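PDB 5MAL: lipase from Streptomyces rimosus, which hydrolyses ester and thioester bonds of triacylglycerols, aryl esters and palmitoyl-CoA as a secreted, monomeric SGNH-family lipase. Local coordinates for residues D9-S13 against K32-A36; S26-S30 against F49-S53; G186-F192 against K224-V229. All coordinates share one frame; numbering follows the deposited sequence.

Contact 1. Residues D9-S13 against K32-A36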
ATOM      1  N   ASP A   9      -5.033   2.883   0.995  1.00  8.38           N
ATOM      2  CA  ASP A   9      -5.426   1.942   2.029  1.00  8.77           C
ATOM      3  C   ASP A   9      -4.469   2.030   3.194  1.00  7.70           C
ATOM      4  O   ASP A   9      -3.877   3.070   3.423  1.00  8.54           O
ATOM      5  CB  ASP A   9      -5.488   0.521   1.486  1.00  8.73           C
ATOM      6  CG  ASP A   9      -4.214   0.098   0.785  1.00  8.49           C
ATOM      7  OD1 ASP A   9      -3.130   0.658   1.074  1.00  9.55           O
ATOM      8  OD2 ASP A   9      -4.301  -0.819  -0.050  1.00 11.91           O
ATOM      9  N   SER A  10      -4.314   0.928   3.913  1.00  7.46           N
ATOM     10  CA  SER A  10      -3.613   0.948   5.177  1.00  8.35           C
ATOM     11  C   SER A  10      -2.112   1.100   4.982  1.00  9.16           C
ATOM     12  O   SER A  10      -1.401   1.487   5.907  1.00  8.64           O
ATOM     13  CB  SER A  10      -3.919  -0.326   5.945  1.00  9.33           C
ATOM     14  OG  SER A  10      -3.786  -1.429   5.071  1.00 14.15           O
ATOM     15  N   TYR A  11      -1.618   0.764   3.792  1.00  7.43           N
ATOM     16  CA  TYR A  11      -0.176   0.918   3.551  1.00  6.17           C
ATOM     17  C   TYR A  11       0.164   2.386   3.390  1.00  7.57           C
ATOM     18  O   TYR A  11       1.325   2.786   3.526  1.00  7.67           O
ATOM     19  CB  TYR A  11       0.281   0.114   2.336  1.00  6.34           C
ATOM     20  CG  TYR A  11       0.296  -1.353   2.660  1.00 11.07           C
ATOM     21  CD1 TYR A  11      -0.891  -2.053   2.769  1.00 14.63           C
ATOM     22  CD2 TYR A  11       1.483  -2.022   2.924  1.00 10.09           C
ATOM     23  CE1 TYR A  11      -0.904  -3.377   3.104  1.00 13.85           C
ATOM     24  CE2 TYR A  11       1.475  -3.367   3.271  1.00  8.61           C
ATOM     25  CZ  TYR A  11       0.269  -4.028   3.360  1.00 12.97           C
ATOM     26  OH  TYR A  11       0.219  -5.364   3.683  1.00 15.01           O
ATOM     27  N   SER A  12      -0.851   3.186   3.084  1.00  6.47           N
ATOM     28  CA  SER A  12      -0.644   4.618   2.950  1.00  6.49           C
ATOM     29  C   SER A  12      -1.045   5.313   4.228  1.00  5.63           C
ATOM     30  O   SER A  12      -0.416   6.287   4.619  1.00  8.69           O
ATOM     31  CB  SER A  12      -1.433   5.203   1.778  1.00  7.36           C
ATOM     32  OG  SER A  12      -0.881   4.760   0.556  1.00  8.06           O
ATOM     33  N   SER A  13      -2.113   4.840   4.860  1.00  7.80           N
ATOM     34  CA  SER A  13      -2.540   5.461   6.114  1.00  8.69           C
ATOM     35  C   SER A  13      -1.495   5.193   7.180  1.00  6.83           C
ATOM     36  O   SER A  13      -1.267   6.026   8.048  1.00  8.05           O
ATOM     37  CB  SER A  13      -3.911   4.945   6.572  1.00 10.52           C
ATOM     38  OG  SER A  13      -3.801   3.681   7.218  1.00  9.65           O
ATOM     39  N   LYS A  32       3.460   8.662  11.380  1.00  8.89           N
ATOM     40  CA  LYS A  32       4.706   8.070  10.916  1.00 11.53           C
ATOM     41  C   LYS A  32       4.513   7.335   9.594  1.00 12.79           C
ATOM     42  O   LYS A  32       5.411   6.638   9.127  1.00 10.63           O
ATOM     43  CB  LYS A  32       5.275   7.123  11.965  1.00 12.64           C
ATOM     44  CG  LYS A  32       5.637   7.833  13.258  1.00 18.47           C
ATOM     45  CD  LYS A  32       6.375   6.924  14.219  1.00 26.03           C
ATOM     46  CE  LYS A  32       6.546   7.603  15.570  1.00 29.80           C
ATOM     47  NZ  LYS A  32       7.474   8.757  15.498  1.00 39.82           N
ATOM     48  N   SER A  33       3.340   7.497   8.997  1.00 10.89           N
ATOM     49  CA  SER A  33       3.084   6.995   7.646  1.00  7.85           C
ATOM     50  C   SER A  33       3.895   7.773   6.620  1.00  9.81           C
ATOM     51  O   SER A  33       4.272   8.923   6.872  1.00 11.25           O
ATOM     52  CB  SER A  33       1.604   7.129   7.309  1.00  8.14           C
ATOM     53  OG  SER A  33       1.270   8.504   7.229  1.00  8.99           O
ATOM     54  N   TYR A  34       4.145   7.200   5.442  1.00  5.93           N
ATOM     55  CA  TYR A  34       4.998   7.958   4.528  1.00  8.35           C
ATOM     56  C   TYR A  34       4.332   9.286   4.103  1.00  6.75           C
ATOM     57  O   TYR A  34       5.025  10.277   3.964  1.00  8.96           O
ATOM     58  CB  TYR A  34       5.416   7.124   3.302  1.00  8.06           C
ATOM     59  CG  TYR A  34       4.313   6.828   2.330  1.00  7.42           C
ATOM     60  CD1 TYR A  34       4.002   7.729   1.309  1.00  6.37           C
ATOM     61  CD2 TYR A  34       3.605   5.637   2.403  1.00  6.81           C
ATOM     62  CE1 TYR A  34       2.989   7.462   0.423  1.00  7.62           C
ATOM     63  CE2 TYR A  34       2.593   5.355   1.512  1.00  5.33           C
ATOM     64  CZ  TYR A  34       2.290   6.280   0.527  1.00  7.22           C
ATOM     65  OH  TYR A  34       1.290   6.038  -0.370  1.00  8.04           O
ATOM     66  N   PRO A  35       2.983   9.334   3.943  1.00  8.24           N
ATOM     67  CA  PRO A  35       2.488  10.663   3.578  1.00  7.88           C
ATOM     68  C   PRO A  35       2.659  11.693   4.678  1.00  8.08           C
ATOM     69  O   PRO A  35       3.009  12.827   4.385  1.00  8.11           O
ATOM     70  CB  PRO A  35       0.995  10.420   3.313  1.00  6.73           C
ATOM     71  CG  PRO A  35       0.928   8.993   2.904  1.00  5.93           C
ATOM     72  CD  PRO A  35       1.897   8.336   3.849  1.00  7.28           C
ATOM     73  N   ALA A  36       2.419  11.305   5.922  1.00  8.23           N
ATOM     74  CA  ALA A  36       2.573  12.245   7.024  1.00  9.94           C
ATOM     75  C   ALA A  36       4.038  12.662   7.167  1.00 10.08           C
ATOM     76  O   ALA A  36       4.341  13.829   7.414  1.00 10.92           O
ATOM     77  CB  ALA A  36       2.062  11.641   8.308  1.00 10.66           C
TER
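Ser13 and Ser33 bring the two backbones closest, their CA atoms 6.0 Å apart, where the short helix 10-13 meets the start of helix 34-40. The polar link is between two hydroxyls: Ser12 OG lies 2.7 Å from Tyr34 OH in a hydrogen bond that either could donate, and Ser12 OG also bonds Thr78. Tyr34 reaches it because CG stands between its backbone N and carbonyl carbon (chi1 70°), which swings the ring toward helix 10-13. One ring edge meets the carbonyl of Tyr11, with CE2 3.5 Å from Tyr11 O, while Pro35 CD sits over one face, toward the rim. Proline suits the first turn of a helix, where its missing N-H costs no bond, and its CD packs 3.2 Å from Ser12 O. Ser33 turns its CB to the same helix end, 3.2 Å from Ser13 O, and its OG caps helix 34-40 by accepting from Ala36 N while also bonding Ser30 O. Within 9-13, Asp9 is the N-cap of helix 10-13: OD1 takes the N-H of Tyr11 at 3.1 Å, from above the carboxylate plane, and also bonds Thr78, while OD2 bonds Tyr141. Ser10, the nucleophile, follows and is hydrogen-bonded to His216. Mutual pairing of the buried Ser12 and Tyr34 hydroxyls is consistent with a well-held turn carrying Asp9 and Ser10, part of the family's GDSL-type block, here ending in Tyr11.

Contact 2. Residues S26-S30 against F49-S53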
ATOM      1  N   SER A  26     -11.266   5.040  12.318  1.00 13.97           N
ATOM      2  CA  SER A  26     -10.813   3.717  11.942  1.00 16.41           C
ATOM      3  C   SER A  26      -9.857   3.753  10.748  1.00 22.07           C
ATOM      4  O   SER A  26      -9.297   2.728  10.373  1.00 22.03           O
ATOM      5  CB  SER A  26     -12.008   2.829  11.620  1.00 18.31           C
ATOM      6  OG  SER A  26     -12.660   3.272  10.453  1.00 18.01           O
ATOM      7  N   CYS A  27      -9.673   4.926  10.150  1.00 20.97           N
ATOM      8  CA  CYS A  27      -8.756   5.045   9.021  1.00 17.80           C
ATOM      9  C   CYS A  27      -7.322   4.770   9.446  1.00 14.02           C
ATOM     10  O   CYS A  27      -6.512   4.344   8.631  1.00 15.00           O
ATOM     11  CB  CYS A  27      -8.859   6.430   8.384  1.00 14.62           C
ATOM     12  SG  CYS A  27     -10.326   6.626   7.376  1.00 19.14           S
ATOM     13  N   LYS A  28      -7.023   5.010  10.726  1.00 12.13           N
ATOM     14  CA  LYS A  28      -5.714   4.739  11.288  1.00 14.19           C
ATOM     15  C   LYS A  28      -4.629   5.445  10.482  1.00 16.11           C
ATOM     16  O   LYS A  28      -3.700   4.824   9.993  1.00 11.82           O
ATOM     17  CB  LYS A  28      -5.454   3.229  11.341  1.00 20.26           C
ATOM     18  CG  LYS A  28      -6.107   2.516  12.516  1.00 17.85           C
ATOM     19  CD  LYS A  28      -5.410   2.848  13.818  1.00 27.81           C
ATOM     20  CE  LYS A  28      -5.975   2.011  14.960  1.00 31.05           C
ATOM     21  NZ  LYS A  28      -5.464   2.474  16.280  1.00 33.60           N
ATOM     22  N   ARG A  29      -4.775   6.752  10.323  1.00 13.46           N
ATOM     23  CA  ARG A  29      -3.748   7.541   9.664  1.00 12.21           C
ATOM     24  C   ARG A  29      -2.634   7.905  10.630  1.00 14.89           C
ATOM     25  O   ARG A  29      -2.794   8.747  11.513  1.00 16.27           O
ATOM     26  CB  ARG A  29      -4.347   8.795   9.039  1.00  9.99           C
ATOM     27  CG  ARG A  29      -5.140   8.454   7.774  1.00 10.95           C
ATOM     28  CD  ARG A  29      -5.601   9.700   7.031  1.00 11.81           C
ATOM     29  NE  ARG A  29      -6.726  10.376   7.671  1.00 15.68           N
ATOM     30  CZ  ARG A  29      -8.012  10.164   7.393  1.00 15.56           C
ATOM     31  NH1 ARG A  29      -8.369   9.265   6.496  1.00 12.11           N
ATOM     32  NH2 ARG A  29      -8.952  10.861   8.035  1.00 16.88           N
ATOM     33  N   SER A  30      -1.495   7.264  10.417  1.00 10.97           N
ATOM     34  CA  SER A  30      -0.334   7.415  11.263  1.00 12.64           C
ATOM     35  C   SER A  30       0.468   8.660  10.938  1.00 15.52           C
ATOM     36  O   SER A  30       0.664   8.976   9.767  1.00 12.53           O
ATOM     37  CB  SER A  30       0.555   6.188  11.105  1.00 12.81           C
ATOM     38  OG  SER A  30       1.836   6.442  11.635  1.00 15.58           O
ATOM     39  N   PHE A  49      -5.019  14.248   3.947  1.00  7.63           N
ATOM     40  CA  PHE A  49      -4.696  12.850   4.146  1.00  7.55           C
ATOM     41  C   PHE A  49      -5.984  12.074   4.283  1.00 10.41           C
ATOM     42  O   PHE A  49      -6.606  12.110   5.346  1.00 10.86           O
ATOM     43  CB  PHE A  49      -3.825  12.731   5.399  1.00  9.00           C
ATOM     44  CG  PHE A  49      -3.109  11.417   5.560  1.00  8.30           C
ATOM     45  CD1 PHE A  49      -3.066  10.472   4.540  1.00  7.68           C
ATOM     46  CD2 PHE A  49      -2.391  11.177   6.728  1.00  9.09           C
ATOM     47  CE1 PHE A  49      -2.366   9.266   4.706  1.00  8.95           C
ATOM     48  CE2 PHE A  49      -1.673   9.995   6.900  1.00  9.34           C
ATOM     49  CZ  PHE A  49      -1.658   9.038   5.886  1.00  7.67           C
ATOM     50  N   THR A  50      -6.389  11.394   3.216  1.00  7.85           N
ATOM     51  CA  THR A  50      -7.678  10.712   3.216  1.00 10.18           C
ATOM     52  C   THR A  50      -7.534   9.192   3.096  1.00 12.56           C
ATOM     53  O   THR A  50      -8.524   8.466   3.092  1.00 11.19           O
ATOM     54  CB  THR A  50      -8.585  11.229   2.082  1.00 12.67           C
ATOM     55  OG1 THR A  50      -7.928  11.054   0.824  1.00  9.39           O
ATOM     56  CG2 THR A  50      -8.891  12.698   2.291  1.00 13.36           C
ATOM     57  N   ALA A  51      -6.301   8.714   2.995  1.00 10.29           N
ATOM     58  CA  ALA A  51      -6.049   7.280   2.993  1.00 10.01           C
ATOM     59  C   ALA A  51      -6.709   6.641   4.207  1.00  9.16           C
ATOM     60  O   ALA A  51      -6.845   7.276   5.251  1.00 10.01           O
ATOM     61  CB  ALA A  51      -4.538   6.997   2.991  1.00  8.57           C
ATOM     62  N   CYS A  52      -7.108   5.387   4.083  1.00 10.02           N
ATOM     63  CA  CYS A  52      -7.921   4.798   5.129  1.00 16.23           C
ATOM     64  C   CYS A  52      -7.747   3.298   5.184  1.00 10.57           C
ATOM     65  O   CYS A  52      -7.845   2.612   4.178  1.00 11.78           O
ATOM     66  CB  CYS A  52      -9.395   5.160   4.908  1.00 16.86           C
ATOM     67  SG  CYS A  52     -10.457   4.898   6.351  1.00 18.89           S
ATOM     68  N   SER A  53      -7.461   2.793   6.372  1.00 12.52           N
ATOM     69  CA  SER A  53      -7.346   1.358   6.552  1.00 12.24           C
ATOM     70  C   SER A  53      -8.590   0.664   6.016  1.00 12.33           C
ATOM     71  O   SER A  53      -9.715   1.116   6.258  1.00 19.57           O
ATOM     72  CB  SER A  53      -7.150   1.019   8.029  1.00 12.82           C
ATOM     73  OG  SER A  53      -7.111  -0.388   8.200  1.00 17.71           O
TER
HETATM   74  O   HOH W   1     -11.642   2.206   8.289  1.00 21.88           O
HETATM   75  O   HOH W   2     -10.856   9.181   4.295  1.00 25.26           O
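A disulfide ties the loop after the nucleophile's helix to the loop that follows strand 46-49: Cys27 SG and Cys52 SG are joined at 2.0 Å, with a chi3 of -85°, near the relaxed value for an S-S bond. Beside it Ser53 N donates to Cys27 O at 2.9 Å, so Cys27 is held by both sulfur and carbonyl. Arg29 makes the broadest side-chain contact. Its chain lies over the ring of Phe49, CD 3.5 Å from the ring centroid in a CH-pi contact, and a bend at chi3 (-75°) then carries the guanidinium past the ring to the backbone. There NH1 donates to Ala51 O at 2.8 Å, with the acceptor in the guanidinium plane. Arginine suits this place because its long aliphatic part can cover an aromatic face while its guanidinium donates to a backbone carbonyl. Two waters extend the join: one donates to Ser53 O and pairs with Ser26 OG, the other donates to Thr50 O and accepts a weak bond from Arg29 NH1. Helix 10-13 lies alongside, where Ser53 touches Ser10 and Arg29 touches Ser13, and the 49-53 loop is fastened to the neighbouring strand 3-8 by backbone bonds to Ala6 and Gly8.

Contact 3. Residues G186-F192 against K224-V229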
ATOM      1  N   GLY A 186       6.034   3.964  -7.881  1.00 11.05           N
ATOM      2  CA  GLY A 186       7.113   3.824  -6.931  1.00  9.13           C
ATOM      3  C   GLY A 186       7.170   2.379  -6.475  1.00 10.39           C
ATOM      4  O   GLY A 186       6.279   1.885  -5.771  1.00 10.71           O
ATOM      5  N   ASP A 187       8.210   1.686  -6.916  1.00 11.16           N
ATOM      6  CA  ASP A 187       8.408   0.288  -6.552  1.00 13.59           C
ATOM      7  C   ASP A 187       9.067   0.219  -5.181  1.00 13.26           C
ATOM      8  O   ASP A 187      10.240   0.557  -5.034  1.00 11.74           O
ATOM      9  CB  ASP A 187       9.272  -0.408  -7.603  1.00 14.98           C
ATOM     10  CG  ASP A 187       9.555  -1.858  -7.267  1.00 19.34           C
ATOM     11  OD1 ASP A 187       9.002  -2.378  -6.275  1.00 16.83           O
ATOM     12  OD2 ASP A 187      10.331  -2.487  -8.019  1.00 20.22           O
ATOM     13  N   VAL A 188       8.335  -0.228  -4.172  1.00  9.32           N
ATOM     14  CA  VAL A 188       8.918  -0.180  -2.834  1.00  9.24           C
ATOM     15  C   VAL A 188       9.804  -1.387  -2.539  1.00 10.23           C
ATOM     16  O   VAL A 188      10.427  -1.452  -1.487  1.00  8.86           O
ATOM     17  CB  VAL A 188       7.835  -0.046  -1.744  1.00  8.08           C
ATOM     18  CG1 VAL A 188       7.120   1.301  -1.896  1.00  8.33           C
ATOM     19  CG2 VAL A 188       6.852  -1.215  -1.777  1.00  9.48           C
ATOM     20  N   ASN A 189       9.904  -2.323  -3.475  1.00 12.56           N
ATOM     21  CA  ASN A 189      10.873  -3.396  -3.316  1.00 11.28           C
ATOM     22  C   ASN A 189      12.288  -2.869  -3.431  1.00 13.41           C
ATOM     23  O   ASN A 189      13.242  -3.525  -3.017  1.00 12.96           O
ATOM     24  CB  ASN A 189      10.644  -4.488  -4.347  1.00 10.49           C
ATOM     25  CG  ASN A 189       9.429  -5.297  -4.048  1.00 10.90           C
ATOM     26  OD1 ASN A 189       9.201  -5.679  -2.902  1.00 14.83           O
ATOM     27  ND2 ASN A 189       8.626  -5.559  -5.069  1.00 15.53           N
ATOM     28  N   THR A 190      12.432  -1.678  -3.996  1.00 11.33           N
ATOM     29  CA  THR A 190      13.759  -1.102  -4.122  1.00 11.12           C
ATOM     30  C   THR A 190      14.320  -0.857  -2.725  1.00 13.59           C
ATOM     31  O   THR A 190      15.523  -0.978  -2.493  1.00 14.92           O
ATOM     32  CB  THR A 190      13.739   0.194  -4.937  1.00 16.26           C
ATOM     33  OG1 THR A 190      12.808   1.116  -4.362  1.00 15.24           O
ATOM     34  CG2 THR A 190      13.320  -0.097  -6.366  1.00 16.83           C
ATOM     35  N   THR A 191      13.438  -0.544  -1.786  1.00  9.69           N
ATOM     36  CA  THR A 191      13.873  -0.244  -0.423  1.00  8.17           C
ATOM     37  C   THR A 191      13.607  -1.386   0.547  1.00 11.20           C
ATOM     38  O   THR A 191      14.344  -1.546   1.515  1.00 11.65           O
ATOM     39  CB  THR A 191      13.188   1.001   0.123  1.00 11.50           C
ATOM     40  OG1 THR A 191      11.777   0.883  -0.092  1.00 11.01           O
ATOM     41  CG2 THR A 191      13.709   2.260  -0.586  1.00 12.70           C
ATOM     42  N   PHE A 192      12.530  -2.146   0.326  1.00 11.44           N
ATOM     43  CA  PHE A 192      12.202  -3.252   1.235  1.00  8.52           C
ATOM     44  C   PHE A 192      13.055  -4.505   1.011  1.00 12.28           C
ATOM     45  O   PHE A 192      13.034  -5.419   1.834  1.00 11.61           O
ATOM     46  CB  PHE A 192      10.712  -3.631   1.123  1.00  8.45           C
ATOM     47  CG  PHE A 192       9.796  -2.768   1.953  1.00  9.56           C
ATOM     48  CD1 PHE A 192       9.269  -1.595   1.434  1.00 10.75           C
ATOM     49  CD2 PHE A 192       9.459  -3.140   3.258  1.00  8.82           C
ATOM     50  CE1 PHE A 192       8.416  -0.794   2.196  1.00 11.86           C
ATOM     51  CE2 PHE A 192       8.599  -2.351   4.027  1.00 10.06           C
ATOM     52  CZ  PHE A 192       8.079  -1.171   3.494  1.00  9.87           C
ATOM     53  N   LYS A 224      11.685   4.425   5.945  1.00 10.96           N
ATOM     54  CA  LYS A 224      12.788   4.105   5.044  1.00 10.75           C
ATOM     55  C   LYS A 224      12.443   3.162   3.919  1.00  9.17           C
ATOM     56  O   LYS A 224      13.255   2.947   3.021  1.00 10.73           O
ATOM     57  CB  LYS A 224      13.942   3.528   5.819  1.00 13.35           C
ATOM     58  CG  LYS A 224      14.729   4.599   6.486  1.00 17.58           C
ATOM     59  CD  LYS A 224      15.163   4.072   7.792  1.00 30.36           C
ATOM     60  CE  LYS A 224      16.135   2.926   7.625  1.00 29.93           C
ATOM     61  NZ  LYS A 224      16.807   2.560   8.905  1.00 11.77           N
ATOM     62  N   GLY A 225      11.252   2.581   3.979  1.00  8.20           N
ATOM     63  CA  GLY A 225      10.780   1.762   2.884  1.00  9.06           C
ATOM     64  C   GLY A 225       9.919   2.627   1.986  1.00  8.74           C
ATOM     65  O   GLY A 225      10.297   2.924   0.855  1.00  9.38           O
ATOM     66  N   TYR A 226       8.769   3.066   2.489  1.00  9.24           N
ATOM     67  CA  TYR A 226       7.858   3.844   1.654  1.00  5.31           C
ATOM     68  C   TYR A 226       8.278   5.275   1.386  1.00  6.34           C
ATOM     69  O   TYR A 226       8.275   5.705   0.239  1.00  7.00           O
ATOM     70  CB  TYR A 226       6.454   3.859   2.258  1.00  7.61           C
ATOM     71  CG  TYR A 226       5.653   2.718   1.741  1.00  6.37           C
ATOM     72  CD1 TYR A 226       5.694   1.480   2.373  1.00  9.74           C
ATOM     73  CD2 TYR A 226       4.873   2.855   0.590  1.00  6.41           C
ATOM     74  CE1 TYR A 226       4.964   0.411   1.880  1.00  7.98           C
ATOM     75  CE2 TYR A 226       4.159   1.802   0.087  1.00  6.66           C
ATOM     76  CZ  TYR A 226       4.206   0.582   0.738  1.00  5.42           C
ATOM     77  OH  TYR A 226       3.486  -0.461   0.241  1.00  9.23           O
ATOM     78  N   LEU A 227       8.619   6.013   2.433  1.00  8.58           N
ATOM     79  CA  LEU A 227       8.878   7.443   2.268  1.00  6.60           C
ATOM     80  C   LEU A 227       9.997   7.727   1.260  1.00  8.69           C
ATOM     81  O   LEU A 227       9.848   8.619   0.435  1.00  8.53           O
ATOM     82  CB  LEU A 227       9.195   8.085   3.619  1.00  6.92           C
ATOM     83  CG  LEU A 227       9.685   9.532   3.519  1.00  9.25           C
ATOM     84  CD1 LEU A 227       8.611  10.442   2.952  1.00 10.35           C
ATOM     85  CD2 LEU A 227      10.164  10.027   4.885  1.00 12.85           C
ATOM     86  N   PRO A 228      11.106   6.960   1.299  1.00 10.98           N
ATOM     87  CA  PRO A 228      12.142   7.287   0.316  1.00 10.43           C
ATOM     88  C   PRO A 228      11.661   7.093  -1.118  1.00 10.09           C
ATOM     89  O   PRO A 228      12.091   7.796  -2.035  1.00  9.69           O
ATOM     90  CB  PRO A 228      13.273   6.320   0.673  1.00 10.54           C
ATOM     91  CG  PRO A 228      13.098   6.091   2.151  1.00 11.80           C
ATOM     92  CD  PRO A 228      11.596   5.990   2.297  1.00  7.71           C
ATOM     93  N   VAL A 229      10.732   6.166  -1.315  1.00  7.65           N
ATOM     94  CA  VAL A 229      10.183   5.956  -2.646  1.00  7.69           C
ATOM     95  C   VAL A 229       9.299   7.134  -3.078  1.00  8.93           C
ATOM     96  O   VAL A 229       9.354   7.555  -4.225  1.00  9.17           O
ATOM     97  CB  VAL A 229       9.415   4.642  -2.705  1.00 10.16           C
ATOM     98  CG1 VAL A 229       8.813   4.442  -4.067  1.00 11.18           C
ATOM     99  CG2 VAL A 229      10.379   3.510  -2.400  1.00  8.22           C
TER
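Gly186, at the end of edge strand 184-186, lets Val229 come close: its CA is 3.4 Å from Val229 CG1, with no side chain to stand between strand and methyl. Asp187 turns the chain into helix 189-192, its OD1 accepting from Asn189 N at 2.9 Å and its carbonyl O receiving the hydroxyl of Thr190. Val188 brings a branched, apolar side chain suited to a buried ring: CG1 sits over one face of Tyr226, 3.8 Å from the ring centroid in a CH-pi contact. Here helix 219-232 packs against the end of the sheet's last strand and the turn and short helix after it, in the three-layer alpha/beta/alpha arrangement of SGNH hydrolases. Val229 CG2 packs against the hydroxyl oxygens of Thr190 and Thr191. The Thr191 hydroxyl (chi1 50°) lies between two backbone carbonyls, OG1 2.7 Å from Gly225 O and 3.0 Å from Val188 O, so its single proton has two acceptors within reach. Phe192 CE1 is 3.5 Å from Gly225 CA, an approach that the lack of a side chain on Gly225 permits. Tyr226 CD1 lies at the edge of the Phe192 ring, and the two rings meet obliquely. Tyr226 OH reaches beyond this apolar packing to bond Gly140 O.

How the contacts relate
Contact 1 is wholly buried, whereas contacts 2 and 3 are only partly so and lie farther from the centre of the chain. Contacts 1 and 2 interlock along the sequence and share the environment of helix 10-13: the backbone of Ser13 bonds to Ser30 and its hydroxyl to Lys28 O, and Phe49 packs on Ser33. Contact 3 follows later in the chain and reaches contact 1 through the packing of Tyr34 against Tyr226, but does not touch contact 2, about 10 Å away between nearest atoms. Chemistry follows place: hydroxyls and helix caps beside the nucleophile, a disulfide with arginine and waters where loops meet solvent, and mostly apolar packing between the far edge strand's end, the helix after it and the C-terminal helix.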